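PDB 3WY8: serine protease from Arthrobacter nicotinovorans, which probably cleaves peptide bonds in proteins as a secreted, trypsin-like serine endopeptidase, this chain being its protease domain, with keratin among its reported substrates. Local coordinates for residues G87-Y91 and Q156-Q160; P7-I11 and V109-S113; N34-V38 and Q104-D108; L123-F128 and N186-S190. All coordinates share one frame; numbering follows the deposited sequence.

Contact 1. Residues G87-Y91 and Q156-Q160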
loop_
_atom_site.group_PDB
_atom_site.type_symbol
_atom_site.label_atom_id
_atom_site.label_comp_id
_atom_site.label_asym_id
_atom_site.label_seq_id
_atom_site.Cartn_x
_atom_site.Cartn_y
_atom_site.Cartn_z
ATOM N N GLY A 87 -2.414 10.421 13.685
ATOM C CA GLY A 87 -2.170 8.976 13.597
ATOM C C GLY A 87 -3.431 8.130 13.654
ATOM O O GLY A 87 -3.423 7.014 14.187
ATOM N N ASN A 88 -4.517 8.658 13.097
ATOM C CA ASN A 88 -5.811 7.979 13.131
ATOM C C ASN A 88 -5.837 6.797 12.160
ATOM O O ASN A 88 -5.782 6.994 10.942
ATOM C CB ASN A 88 -6.935 8.971 12.807
ATOM C CG ASN A 88 -8.318 8.395 13.043
ATOM O OD1 ASN A 88 -8.510 7.178 13.068
ATOM N ND2 ASN A 88 -9.302 9.279 13.205
ATOM N N MET A 89 -5.932 5.580 12.705
ATOM C CA MET A 89 -5.909 4.351 11.895
ATOM C C MET A 89 -7.037 4.259 10.867
ATOM O O MET A 89 -6.915 3.530 9.880
ATOM C CB MET A 89 -5.896 3.089 12.778
ATOM C CG MET A 89 -4.608 2.877 13.575
ATOM S SD MET A 89 -3.114 2.717 12.573
ATOM C CE MET A 89 -3.377 1.123 11.798
ATOM N N GLN A 90 -8.128 4.998 11.084
ATOM C CA GLN A 90 -9.223 5.027 10.112
ATOM C C GLN A 90 -8.748 5.509 8.746
ATOM O O GLN A 90 -9.297 5.115 7.709
ATOM C CB GLN A 90 -10.377 5.916 10.593
ATOM C CG GLN A 90 -11.446 6.131 9.525
ATOM C CD GLN A 90 -12.778 6.595 10.072
ATOM O OE1 GLN A 90 -12.948 6.781 11.279
ATOM N NE2 GLN A 90 -13.742 6.782 9.174
ATOM N N TYR A 91 -7.725 6.359 8.758
ATOM C CA TYR A 91 -7.248 7.010 7.548
ATOM C C TYR A 91 -5.801 6.630 7.220
ATOM O O TYR A 91 -5.030 7.455 6.728
ATOM C CB TYR A 91 -7.414 8.533 7.680
ATOM C CG TYR A 91 -8.818 8.964 8.059
ATOM C CD1 TYR A 91 -9.835 9.007 7.109
ATOM C CD2 TYR A 91 -9.128 9.320 9.373
ATOM C CE1 TYR A 91 -11.131 9.400 7.454
ATOM C CE2 TYR A 91 -10.419 9.725 9.726
ATOM C CZ TYR A 91 -11.411 9.761 8.762
ATOM O OH TYR A 91 -12.688 10.158 9.103
ATOM N N GLN A 156 -14.329 1.139 15.502
ATOM C CA GLN A 156 -14.293 2.603 15.510
ATOM C C GLN A 156 -13.512 3.203 14.342
ATOM O O GLN A 156 -13.605 4.401 14.083
ATOM C CB GLN A 156 -13.758 3.148 16.851
ATOM C CG GLN A 156 -12.291 2.814 17.187
ATOM C CD GLN A 156 -12.139 1.525 17.987
ATOM O OE1 GLN A 156 -13.047 0.698 18.031
ATOM N NE2 GLN A 156 -10.981 1.354 18.627
ATOM N N PHE A 157 -12.750 2.369 13.636
ATOM C CA PHE A 157 -11.909 2.850 12.547
ATOM C C PHE A 157 -12.532 2.650 11.165
ATOM O O PHE A 157 -11.948 3.054 10.161
ATOM C CB PHE A 157 -10.523 2.198 12.610
ATOM C CG PHE A 157 -9.773 2.496 13.876
ATOM C CD1 PHE A 157 -9.453 3.809 14.221
ATOM C CD2 PHE A 157 -9.374 1.463 14.719
ATOM C CE1 PHE A 157 -8.753 4.089 15.389
ATOM C CE2 PHE A 157 -8.672 1.732 15.888
ATOM C CZ PHE A 157 -8.362 3.044 16.224
ATOM N N ALA A 158 -13.715 2.036 11.131
ATOM C CA ALA A 158 -14.437 1.723 9.889
ATOM C C ALA A 158 -13.614 0.861 8.914
ATOM O O ALA A 158 -13.885 0.839 7.711
ATOM C CB ALA A 158 -14.940 3.015 9.201
ATOM N N THR A 159 -12.620 0.150 9.443
ATOM C CA THR A 159 -11.755 -0.697 8.615
ATOM C C THR A 159 -12.473 -1.991 8.244
ATOM O O THR A 159 -13.568 -2.268 8.730
ATOM C CB THR A 159 -10.431 -1.047 9.325
ATOM O OG1 THR A 159 -10.715 -1.722 10.557
ATOM C CG2 THR A 159 -9.608 0.205 9.599
ATOM N N GLN A 160 -11.859 -2.766 7.358
ATOM C CA GLN A 160 -12.385 -4.074 6.984
ATOM C C GLN A 160 -11.258 -5.098 7.016
ATOM O O GLN A 160 -10.097 -4.756 6.791
ATOM C CB GLN A 160 -13.005 -4.021 5.589
ATOM C CG GLN A 160 -14.173 -3.049 5.474
ATOM C CD GLN A 160 -14.894 -3.178 4.155
ATOM O OE1 GLN A 160 -15.966 -3.775 4.085
ATOM N NE2 GLN A 160 -14.298 -2.640 3.094
HETATM O O HOH W 1 -11.197 3.105 7.543
#

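Contact 2. Residues P7-I11 and V109-S113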
loop_
_atom_site.group_PDB
_atom_site.type_symbol
_atom_site.label_atom_id
_atom_site.label_comp_id
_atom_site.label_asym_id
_atom_site.label_seq_id
_atom_site.Cartn_x
_atom_site.Cartn_y
_atom_site.Cartn_z
ATOM N N PRO A 7 6.094 -11.844 -9.802
ATOM C CA PRO A 7 6.099 -10.387 -9.716
ATOM C C PRO A 7 5.053 -9.753 -10.627
ATOM O O PRO A 7 4.812 -10.231 -11.741
ATOM C CB PRO A 7 7.507 -10.017 -10.185
ATOM C CG PRO A 7 8.332 -11.211 -9.841
ATOM C CD PRO A 7 7.438 -12.375 -10.104
ATOM N N VAL A 8 4.425 -8.696 -10.129
ATOM C CA VAL A 8 3.431 -7.953 -10.884
ATOM C C VAL A 8 4.039 -6.584 -11.138
ATOM O O VAL A 8 4.513 -5.923 -10.208
ATOM C CB VAL A 8 2.096 -7.846 -10.105
ATOM C CG1 VAL A 8 1.112 -6.891 -10.796
ATOM C CG2 VAL A 8 1.467 -9.234 -9.927
ATOM N N LYS A 9 4.036 -6.176 -12.405
ATOM C CA LYS A 9 4.756 -4.995 -12.862
ATOM C C LYS A 9 4.494 -3.756 -12.007
ATOM O O LYS A 9 5.430 -3.044 -11.637
ATOM C CB LYS A 9 4.391 -4.705 -14.322
ATOM C CG LYS A 9 5.554 -4.199 -15.148
ATOM C CD LYS A 9 5.170 -4.003 -16.620
ATOM C CE LYS A 9 4.905 -5.331 -17.327
ATOM N NZ LYS A 9 4.585 -5.144 -18.777
ATOM N N HIS A 10 3.225 -3.521 -11.679
ATOM C CA HIS A 10 2.821 -2.295 -10.994
ATOM C C HIS A 10 2.893 -2.361 -9.459
ATOM O O HIS A 10 2.811 -1.330 -8.790
ATOM C CB HIS A 10 1.426 -1.836 -11.461
ATOM C CG HIS A 10 0.364 -2.888 -11.354
ATOM N ND1 HIS A 10 -0.289 -3.170 -10.174
ATOM C CD2 HIS A 10 -0.170 -3.714 -12.285
ATOM C CE1 HIS A 10 -1.177 -4.128 -10.381
ATOM N NE2 HIS A 10 -1.129 -4.471 -11.656
ATOM N N ILE A 11 3.052 -3.569 -8.916
ATOM C CA ILE A 11 3.156 -3.764 -7.463
ATOM C C ILE A 11 4.628 -3.823 -7.066
ATOM O O ILE A 11 5.428 -4.498 -7.719
ATOM C CB ILE A 11 2.452 -5.065 -6.991
ATOM C CG1 ILE A 11 1.001 -5.111 -7.479
ATOM C CG2 ILE A 11 2.526 -5.199 -5.457
ATOM C CD1 ILE A 11 0.257 -6.386 -7.100
ATOM N N VAL A 109 6.468 3.117 -17.517
ATOM C CA VAL A 109 7.350 1.950 -17.460
ATOM C C VAL A 109 6.617 0.701 -16.963
ATOM O O VAL A 109 6.761 -0.375 -17.549
ATOM C CB VAL A 109 8.612 2.226 -16.597
ATOM C CG1 VAL A 109 9.571 1.021 -16.604
ATOM C CG2 VAL A 109 9.328 3.474 -17.085
ATOM N N VAL A 110 5.825 0.842 -15.900
ATOM C CA VAL A 110 5.217 -0.332 -15.248
ATOM C C VAL A 110 3.684 -0.391 -15.283
ATOM O O VAL A 110 3.084 -1.334 -14.763
ATOM C CB VAL A 110 5.712 -0.504 -13.782
ATOM C CG1 VAL A 110 7.227 -0.572 -13.730
ATOM C CG2 VAL A 110 5.191 0.621 -12.885
ATOM N N GLY A 111 3.054 0.609 -15.893
ATOM C CA GLY A 111 1.596 0.688 -15.901
ATOM C C GLY A 111 1.077 1.121 -14.541
ATOM O O GLY A 111 1.850 1.547 -13.680
ATOM N N SER A 112 -0.232 1.005 -14.351
ATOM C CA SER A 112 -0.868 1.432 -13.108
ATOM C C SER A 112 -2.247 0.807 -12.931
ATOM O O SER A 112 -2.873 0.363 -13.901
ATOM C CB SER A 112 -0.971 2.959 -13.062
ATOM O OG SER A 112 -1.813 3.441 -14.094
ATOM N N SER A 113 -2.706 0.770 -11.683
ATOM C CA SER A 113 -4.031 0.261 -11.355
ATOM C C SER A 113 -5.029 1.401 -11.274
ATOM O O SER A 113 -4.711 2.476 -10.761
ATOM C CB SER A 113 -4.008 -0.448 -10.004
ATOM O OG SER A 113 -3.103 -1.536 -10.002
#

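Contact 3. Residues N34-V38 and Q104-D108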
loop_
_atom_site.group_PDB
_atom_site.type_symbol
_atom_site.label_atom_id
_atom_site.label_comp_id
_atom_site.label_asym_id
_atom_site.label_seq_id
_atom_site.Cartn_x
_atom_site.Cartn_y
_atom_site.Cartn_z
ATOM N N ASN A 34 -0.230 12.617 -13.115
ATOM C CA ASN A 34 1.226 12.768 -13.076
ATOM C C ASN A 34 2.027 11.522 -13.492
ATOM O O ASN A 34 3.256 11.583 -13.621
ATOM C CB ASN A 34 1.698 13.301 -11.712
ATOM C CG ASN A 34 1.362 12.370 -10.546
ATOM O OD1 ASN A 34 1.069 11.185 -10.724
ATOM N ND2 ASN A 34 1.414 12.917 -9.337
ATOM N N LYS A 35 1.320 10.407 -13.691
ATOM C CA LYS A 35 1.916 9.112 -14.062
ATOM C C LYS A 35 3.029 8.661 -13.112
ATOM O O LYS A 35 3.930 7.905 -13.504
ATOM C CB LYS A 35 2.430 9.141 -15.505
ATOM C CG LYS A 35 1.336 9.259 -16.556
ATOM C CD LYS A 35 1.946 9.302 -17.940
ATOM C CE LYS A 35 0.881 9.295 -19.016
ATOM N NZ LYS A 35 1.473 8.971 -20.340
ATOM N N SER A 36 2.946 9.114 -11.862
ATOM C CA SER A 36 4.038 8.964 -10.903
ATOM C C SER A 36 3.571 8.579 -9.502
ATOM O O SER A 36 4.369 8.585 -8.556
ATOM C CB SER A 36 4.824 10.277 -10.815
ATOM O OG SER A 36 5.403 10.606 -12.062
ATOM N N THR A 37 2.290 8.247 -9.365
ATOM C CA THR A 37 1.692 8.069 -8.041
ATOM C C THR A 37 1.699 6.615 -7.581
ATOM O O THR A 37 1.382 5.704 -8.350
ATOM C CB THR A 37 0.270 8.680 -7.979
ATOM O OG1 THR A 37 0.339 10.054 -8.378
ATOM C CG2 THR A 37 -0.311 8.614 -6.565
ATOM N N VAL A 38 2.078 6.431 -6.316
ATOM C CA VAL A 38 2.170 5.121 -5.675
ATOM C C VAL A 38 1.299 5.128 -4.428
ATOM O O VAL A 38 1.437 5.999 -3.570
ATOM C CB VAL A 38 3.637 4.780 -5.285
ATOM C CG1 VAL A 38 3.699 3.531 -4.393
ATOM C CG2 VAL A 38 4.490 4.584 -6.533
ATOM N N GLN A 104 12.021 8.926 -17.497
ATOM C CA GLN A 104 10.747 8.232 -17.672
ATOM C C GLN A 104 9.853 8.340 -16.440
ATOM O O GLN A 104 10.343 8.337 -15.314
ATOM C CB GLN A 104 10.984 6.754 -17.975
ATOM C CG GLN A 104 11.580 6.454 -19.344
ATOM C CD GLN A 104 11.680 4.963 -19.605
ATOM O OE1 GLN A 104 12.533 4.274 -19.040
ATOM N NE2 GLN A 104 10.805 4.455 -20.464
ATOM N N LYS A 105 8.543 8.425 -16.668
ATOM C CA LYS A 105 7.550 8.414 -15.589
ATOM C C LYS A 105 7.167 6.975 -15.226
ATOM O O LYS A 105 7.057 6.117 -16.101
ATOM C CB LYS A 105 6.308 9.223 -15.988
ATOM C CG LYS A 105 6.535 10.746 -15.985
ATOM C CD LYS A 105 5.472 11.499 -16.779
ATOM C CE LYS A 105 5.867 11.657 -18.245
ATOM N NZ LYS A 105 4.915 12.522 -19.006
ATOM N N LEU A 106 6.965 6.721 -13.934
ATOM C CA LEU A 106 6.741 5.360 -13.431
ATOM C C LEU A 106 5.671 4.571 -14.193
ATOM O O LEU A 106 5.907 3.428 -14.599
ATOM C CB LEU A 106 6.432 5.384 -11.929
ATOM C CG LEU A 106 6.119 4.047 -11.242
ATOM C CD1 LEU A 106 7.327 3.114 -11.231
ATOM C CD2 LEU A 106 5.639 4.291 -9.838
ATOM N N ALA A 107 4.503 5.184 -14.382
ATOM C CA ALA A 107 3.372 4.511 -15.021
ATOM C C ALA A 107 3.624 4.195 -16.493
ATOM O O ALA A 107 3.032 3.263 -17.041
ATOM C CB ALA A 107 2.096 5.332 -14.851
ATOM N N ASP A 108 4.510 4.963 -17.128
ATOM C CA ASP A 108 4.903 4.690 -18.507
ATOM C C ASP A 108 5.777 3.442 -18.609
ATOM O O ASP A 108 5.806 2.785 -19.653
ATOM C CB ASP A 108 5.617 5.895 -19.125
ATOM C CG ASP A 108 4.652 6.996 -19.555
ATOM O OD1 ASP A 108 3.486 6.691 -19.897
ATOM O OD2 ASP A 108 5.067 8.174 -19.562
HETATM O O HOH W 2 7.717 8.945 -12.123
#

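Contact 4. Residues L123-F128 and N186-S190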
loop_
_atom_site.group_PDB
_atom_site.type_symbol
_atom_site.label_atom_id
_atom_site.label_comp_id
_atom_site.label_asym_id
_atom_site.label_seq_id
_atom_site.Cartn_x
_atom_site.Cartn_y
_atom_site.Cartn_z
ATOM N N LEU A 123 -17.121 -6.065 0.136
ATOM C CA LEU A 123 -16.687 -6.621 -1.143
ATOM C C LEU A 123 -15.650 -7.727 -0.946
ATOM O O LEU A 123 -15.089 -7.878 0.143
ATOM C CB LEU A 123 -16.113 -5.525 -2.050
ATOM C CG LEU A 123 -17.074 -4.429 -2.534
ATOM C CD1 LEU A 123 -16.297 -3.341 -3.264
ATOM C CD2 LEU A 123 -18.170 -5.002 -3.423
ATOM N N SER A 124 -15.419 -8.508 -1.999
ATOM C CA SER A 124 -14.362 -9.519 -1.997
ATOM C C SER A 124 -13.090 -8.929 -2.591
ATOM O O SER A 124 -13.150 -8.119 -3.518
ATOM C CB SER A 124 -14.803 -10.760 -2.769
ATOM O OG SER A 124 -15.858 -11.402 -2.076
ATOM N N TYR A 125 -11.944 -9.345 -2.054
ATOM C CA TYR A 125 -10.662 -8.743 -2.402
ATOM C C TYR A 125 -9.559 -9.767 -2.598
ATOM O O TYR A 125 -9.622 -10.875 -2.068
ATOM C CB TYR A 125 -10.198 -7.804 -1.284
ATOM C CG TYR A 125 -11.027 -6.558 -1.122
ATOM C CD1 TYR A 125 -10.756 -5.426 -1.881
ATOM C CD2 TYR A 125 -12.069 -6.508 -0.195
ATOM C CE1 TYR A 125 -11.512 -4.267 -1.730
ATOM C CE2 TYR A 125 -12.833 -5.359 -0.038
ATOM C CZ TYR A 125 -12.542 -4.244 -0.808
ATOM O OH TYR A 125 -13.291 -3.107 -0.655
ATOM N N LYS A 126 -8.547 -9.372 -3.360
ATOM C CA LYS A 126 -7.259 -10.050 -3.346
ATOM C C LYS A 126 -6.204 -9.003 -2.991
ATOM O O LYS A 126 -6.087 -7.982 -3.667
ATOM C CB LYS A 126 -6.960 -10.716 -4.691
ATOM C CG LYS A 126 -5.702 -11.598 -4.664
ATOM C CD LYS A 126 -5.519 -12.374 -5.961
ATOM C CE LYS A 126 -4.281 -13.257 -5.888
ATOM N NZ LYS A 126 -4.120 -14.159 -7.069
ATOM N N SER A 127 -5.477 -9.254 -1.906
ATOM C CA SER A 127 -4.461 -8.334 -1.400
ATOM C C SER A 127 -3.066 -8.874 -1.667
ATOM O O SER A 127 -2.830 -10.073 -1.562
ATOM C CB SER A 127 -4.647 -8.109 0.100
ATOM O OG SER A 127 -3.475 -7.552 0.689
ATOM N N PHE A 128 -2.150 -7.973 -2.001
ATOM C CA PHE A 128 -0.774 -8.336 -2.316
ATOM C C PHE A 128 0.208 -7.632 -1.400
ATOM O O PHE A 128 -0.085 -6.566 -0.877
ATOM C CB PHE A 128 -0.461 -7.950 -3.758
ATOM C CG PHE A 128 -1.184 -8.776 -4.779
ATOM C CD1 PHE A 128 -0.516 -9.792 -5.463
ATOM C CD2 PHE A 128 -2.524 -8.532 -5.075
ATOM C CE1 PHE A 128 -1.177 -10.559 -6.427
ATOM C CE2 PHE A 128 -3.198 -9.298 -6.031
ATOM C CZ PHE A 128 -2.520 -10.314 -6.705
ATOM N N ASN A 186 -8.783 -0.651 -3.898
ATOM C CA ASN A 186 -9.811 -0.067 -3.041
ATOM C C ASN A 186 -9.467 -0.099 -1.543
ATOM O O ASN A 186 -10.289 0.274 -0.713
ATOM C CB ASN A 186 -11.166 -0.732 -3.336
ATOM C CG ASN A 186 -12.324 -0.119 -2.557
ATOM O OD1 ASN A 186 -13.048 -0.833 -1.863
ATOM N ND2 ASN A 186 -12.506 1.202 -2.668
ATOM N N SER A 187 -8.250 -0.544 -1.213
ATOM C CA SER A 187 -7.691 -0.416 0.142
ATOM C C SER A 187 -6.203 -0.764 0.135
ATOM O O SER A 187 -5.628 -1.028 -0.926
ATOM C CB SER A 187 -8.451 -1.281 1.158
ATOM O OG SER A 187 -8.083 -0.931 2.486
ATOM N N VAL A 188 -5.586 -0.736 1.318
ATOM C CA VAL A 188 -4.201 -1.173 1.519
ATOM C C VAL A 188 -4.107 -2.021 2.782
ATOM O O VAL A 188 -4.944 -1.906 3.672
ATOM C CB VAL A 188 -3.211 0.018 1.658
ATOM C CG1 VAL A 188 -3.105 0.798 0.355
ATOM C CG2 VAL A 188 -3.610 0.940 2.815
ATOM N N ASN A 189 -3.090 -2.876 2.858
ATOM C CA ASN A 189 -2.768 -3.563 4.109
ATOM C C ASN A 189 -2.361 -2.558 5.189
ATOM O O ASN A 189 -1.430 -1.774 4.992
ATOM C CB ASN A 189 -1.632 -4.565 3.890
ATOM C CG ASN A 189 -1.983 -5.638 2.880
ATOM O OD1 ASN A 189 -3.105 -6.145 2.855
ATOM N ND2 ASN A 189 -1.011 -6.003 2.046
ATOM N N SER A 190 -3.058 -2.576 6.324
ATOM C CA SER A 190 -2.801 -1.591 7.380
ATOM C C SER A 190 -2.376 -2.191 8.719
ATOM O O SER A 190 -1.339 -1.813 9.276
ATOM C CB SER A 190 -4.019 -0.677 7.571
ATOM O OG SER A 190 -3.858 0.147 8.719
#

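Contact 1. Residues G87-Y91 and Q156-Q160
Met89 and Phe157 meet through a CH-pi contact. Met89 CB stands over one face of the Phe157 ring, 3.9 Å from the ring centroid and only 11° off the ring normal. Gln156 CG lies over the centre of the opposite face, so the ring is sandwiched between two aliphatic groups, one from each segment. The Met89 chain bends at both chi2 and chi3, and this folds its sulfur and methyl away from the ring. Asn88 approaches Phe157 differently. Its OD1 sits at the ring edge, near the ring plane, 3.7 Å from Phe157 CD1, and the amide is turned 70° from the ring. The same OD1 accepts a hydrogen bond from Gln90 N, which closes an Asx turn. With CG anti to the backbone N (chi1 172°) and the chain extended beyond it, Gln90 runs past the backbone of Phe157. Its CG comes within 3.2 Å of Phe157 O, and its NE2 ends beside the methyl of Ala158. No direct hydrogen bond crosses the contact. One water joins the backbones instead, donating to Gln90 O at 2.8 Å and to Phe157 O at 2.7 Å. The contact lies at the surface of the trypsin-like domain. Met89 touches the probable Ser171, His43 and Asp92 triad, so this pairing borders the likely active site. Segment 87-91 follows helix 81-84 and leads toward strand 94-98, with Met89 also resting on Trp83 of that helix. Segment 156-160 runs from the loop after strand 142-150 into strand 160-163.

Contact 2. Residues P7-I11 and V109-S113
His10 reaches across to segment 109-113 with both its CB and its ring. Its CB lies 3.7 Å from Val110 O and also nears Gly111 O. From there chi1 of 53° sets CG between the backbone N and the carbonyl carbon, and the ring is carried toward Ser113. His10 CG is 4.0 Å from Ser113 OG. Further round the ring, His10 CE1 comes to 3.3 Å from Ser113 OG, which lies over one face; NE2, at the tip, is 3.9 Å from it. Val8 CG1 packs on the opposite face, offset toward the rim. ND1 has its hydrogen-bond partner outside the two segments, in Asn28 OD1. Ser113 OG bonds to Asn28 ND2, so one amide engages both the imidazole and the hydroxyl and should fix how they face each other. The histidine sits in a type I beta turn from Val8 to Ile11, closed by Ile11 N donating to Val8 O. This turn leads into strand 11-18, the first strand of the six-stranded antiparallel barrel of the trypsin-like fold. The other segment is the end of helix 106-110, where Gly111 leaves helical geometry with a positive phi of 74°. Val110 is buried and points toward the turn. Its CB is 3.3 Å from Lys9 O, a carbonyl oxygen buried here without a hydrogen-bonding partner in the model. Lys9 passes the helix end with its aliphatic part: CB is 3.6 Å from Val110 O, and CG and CD run alongside Val110 CA before the chain bends at chi3. Strand 21-29 lies beside both segments, with Ser29 touching His10 and Val110.

Contact 3. Residues N34-V38 and Q104-D108
Lys35 meets the start of helix 106-110 with its backbone and its side chain. Ala107 N donates to Lys35 O at 2.9 Å in a nearly straight bond, 172° at the hydrogen. Ala107 CB packs 3.4 Å from Lys35 O. Lys35 then extends its chain across Asp108, and NZ forms a salt bridge with Asp108 OD1 at 3.1 Å, on the syn lone pair of the carboxylate. Lys105, at the N-cap position, lays its CB against Lys35 CB at 3.9 Å. Deeper in, Val38 CG2 and Leu106 CD2 touch at 3.5 Å, their side chains crossing at about a right angle. A water donates to Ser36 OG and accepts from Leu106 N, tying segment 34-38 to the helix start. Behind this shell, Asn34 shapes the loop. Its OD1 takes two bonds, from Ser36 N in an Asx turn and from Thr37 OG1 at 2.7 Å on an in-plane lone pair. Ser36 OG donates to Asn34 O. Asn34 ND2 in turn bonds to Ser219 O at the C terminus. The contact thus sets helix 106-110 against the entry to barrel strand 37-40, beside strand 94-98, while Phe58 of strand 55-60 touches both Val38 and Leu106.

Contact 4. Residues L123-F128 and N186-S190
Tyr125 holds CG anti to its carbonyl carbon (chi1 -68°), while Asn186 holds CG anti to its backbone N (chi1 -176°), and these torsions turn the phenol and the amide toward each other. Tyr125 OH donates to Asn186 OD1 at 2.6 Å, in the carbonyl plane. Ring and amide are nearly coplanar, 11° apart, so the amide meets the ring at its edge. Asn186 CB also lies in the ring plane, 3.9 Å from Tyr125 CE1. Strands 124-129 and 185-188 both pair with strand 174-177 in the second antiparallel sheet of this trypsin-like protease. They do not pair with each other. Their side chains instead meet over the strand between them, and Ile177 of that strand touches both Tyr125 and Asn186. Two residues beyond Tyr125, strand 124-129 offers Ser127. Ser127 OG donates to Asn189 OD1 at 2.6 Å, on an in-plane lone pair. Outside the segments, Asn186 ND2 donates to Gln116 O, while Asn189 OD1 accepts a second bond from Trp175 NE1 and Asn189 ND2 donates to Ser170 O. Three bonds thus fix the rotation of the buried Asn189 amide. Ser170 directly precedes Ser171, the probable nucleophile, and Ser190 OG bonds to Asp92 OD2 of the probable triad, which is consistent with a second-shell place for Asn189 beside the active site.

Overall arrangement
From the N terminus, 7-11 is the first segment met, and contact 2 closes a long loop at 109-113. Contact 3 is nested inside that loop. Both use helix 106-110 and hold it against the six-stranded barrel. Contact 1 crosses contacts 2 and 3: its first segment, 87-91, lies within their loops, and its second comes after both have closed. It ties the loop before strand 94-98 to the loop leading into strand 160-163 of the other sheet. Contact 4 opens after contact 2 closes, stays within that sheet and the loop after strand 185-188, and crosses contact 1. Met89 touches Ser190 between contacts 1 and 4; Ile11 touches Phe128 between contacts 2 and 4.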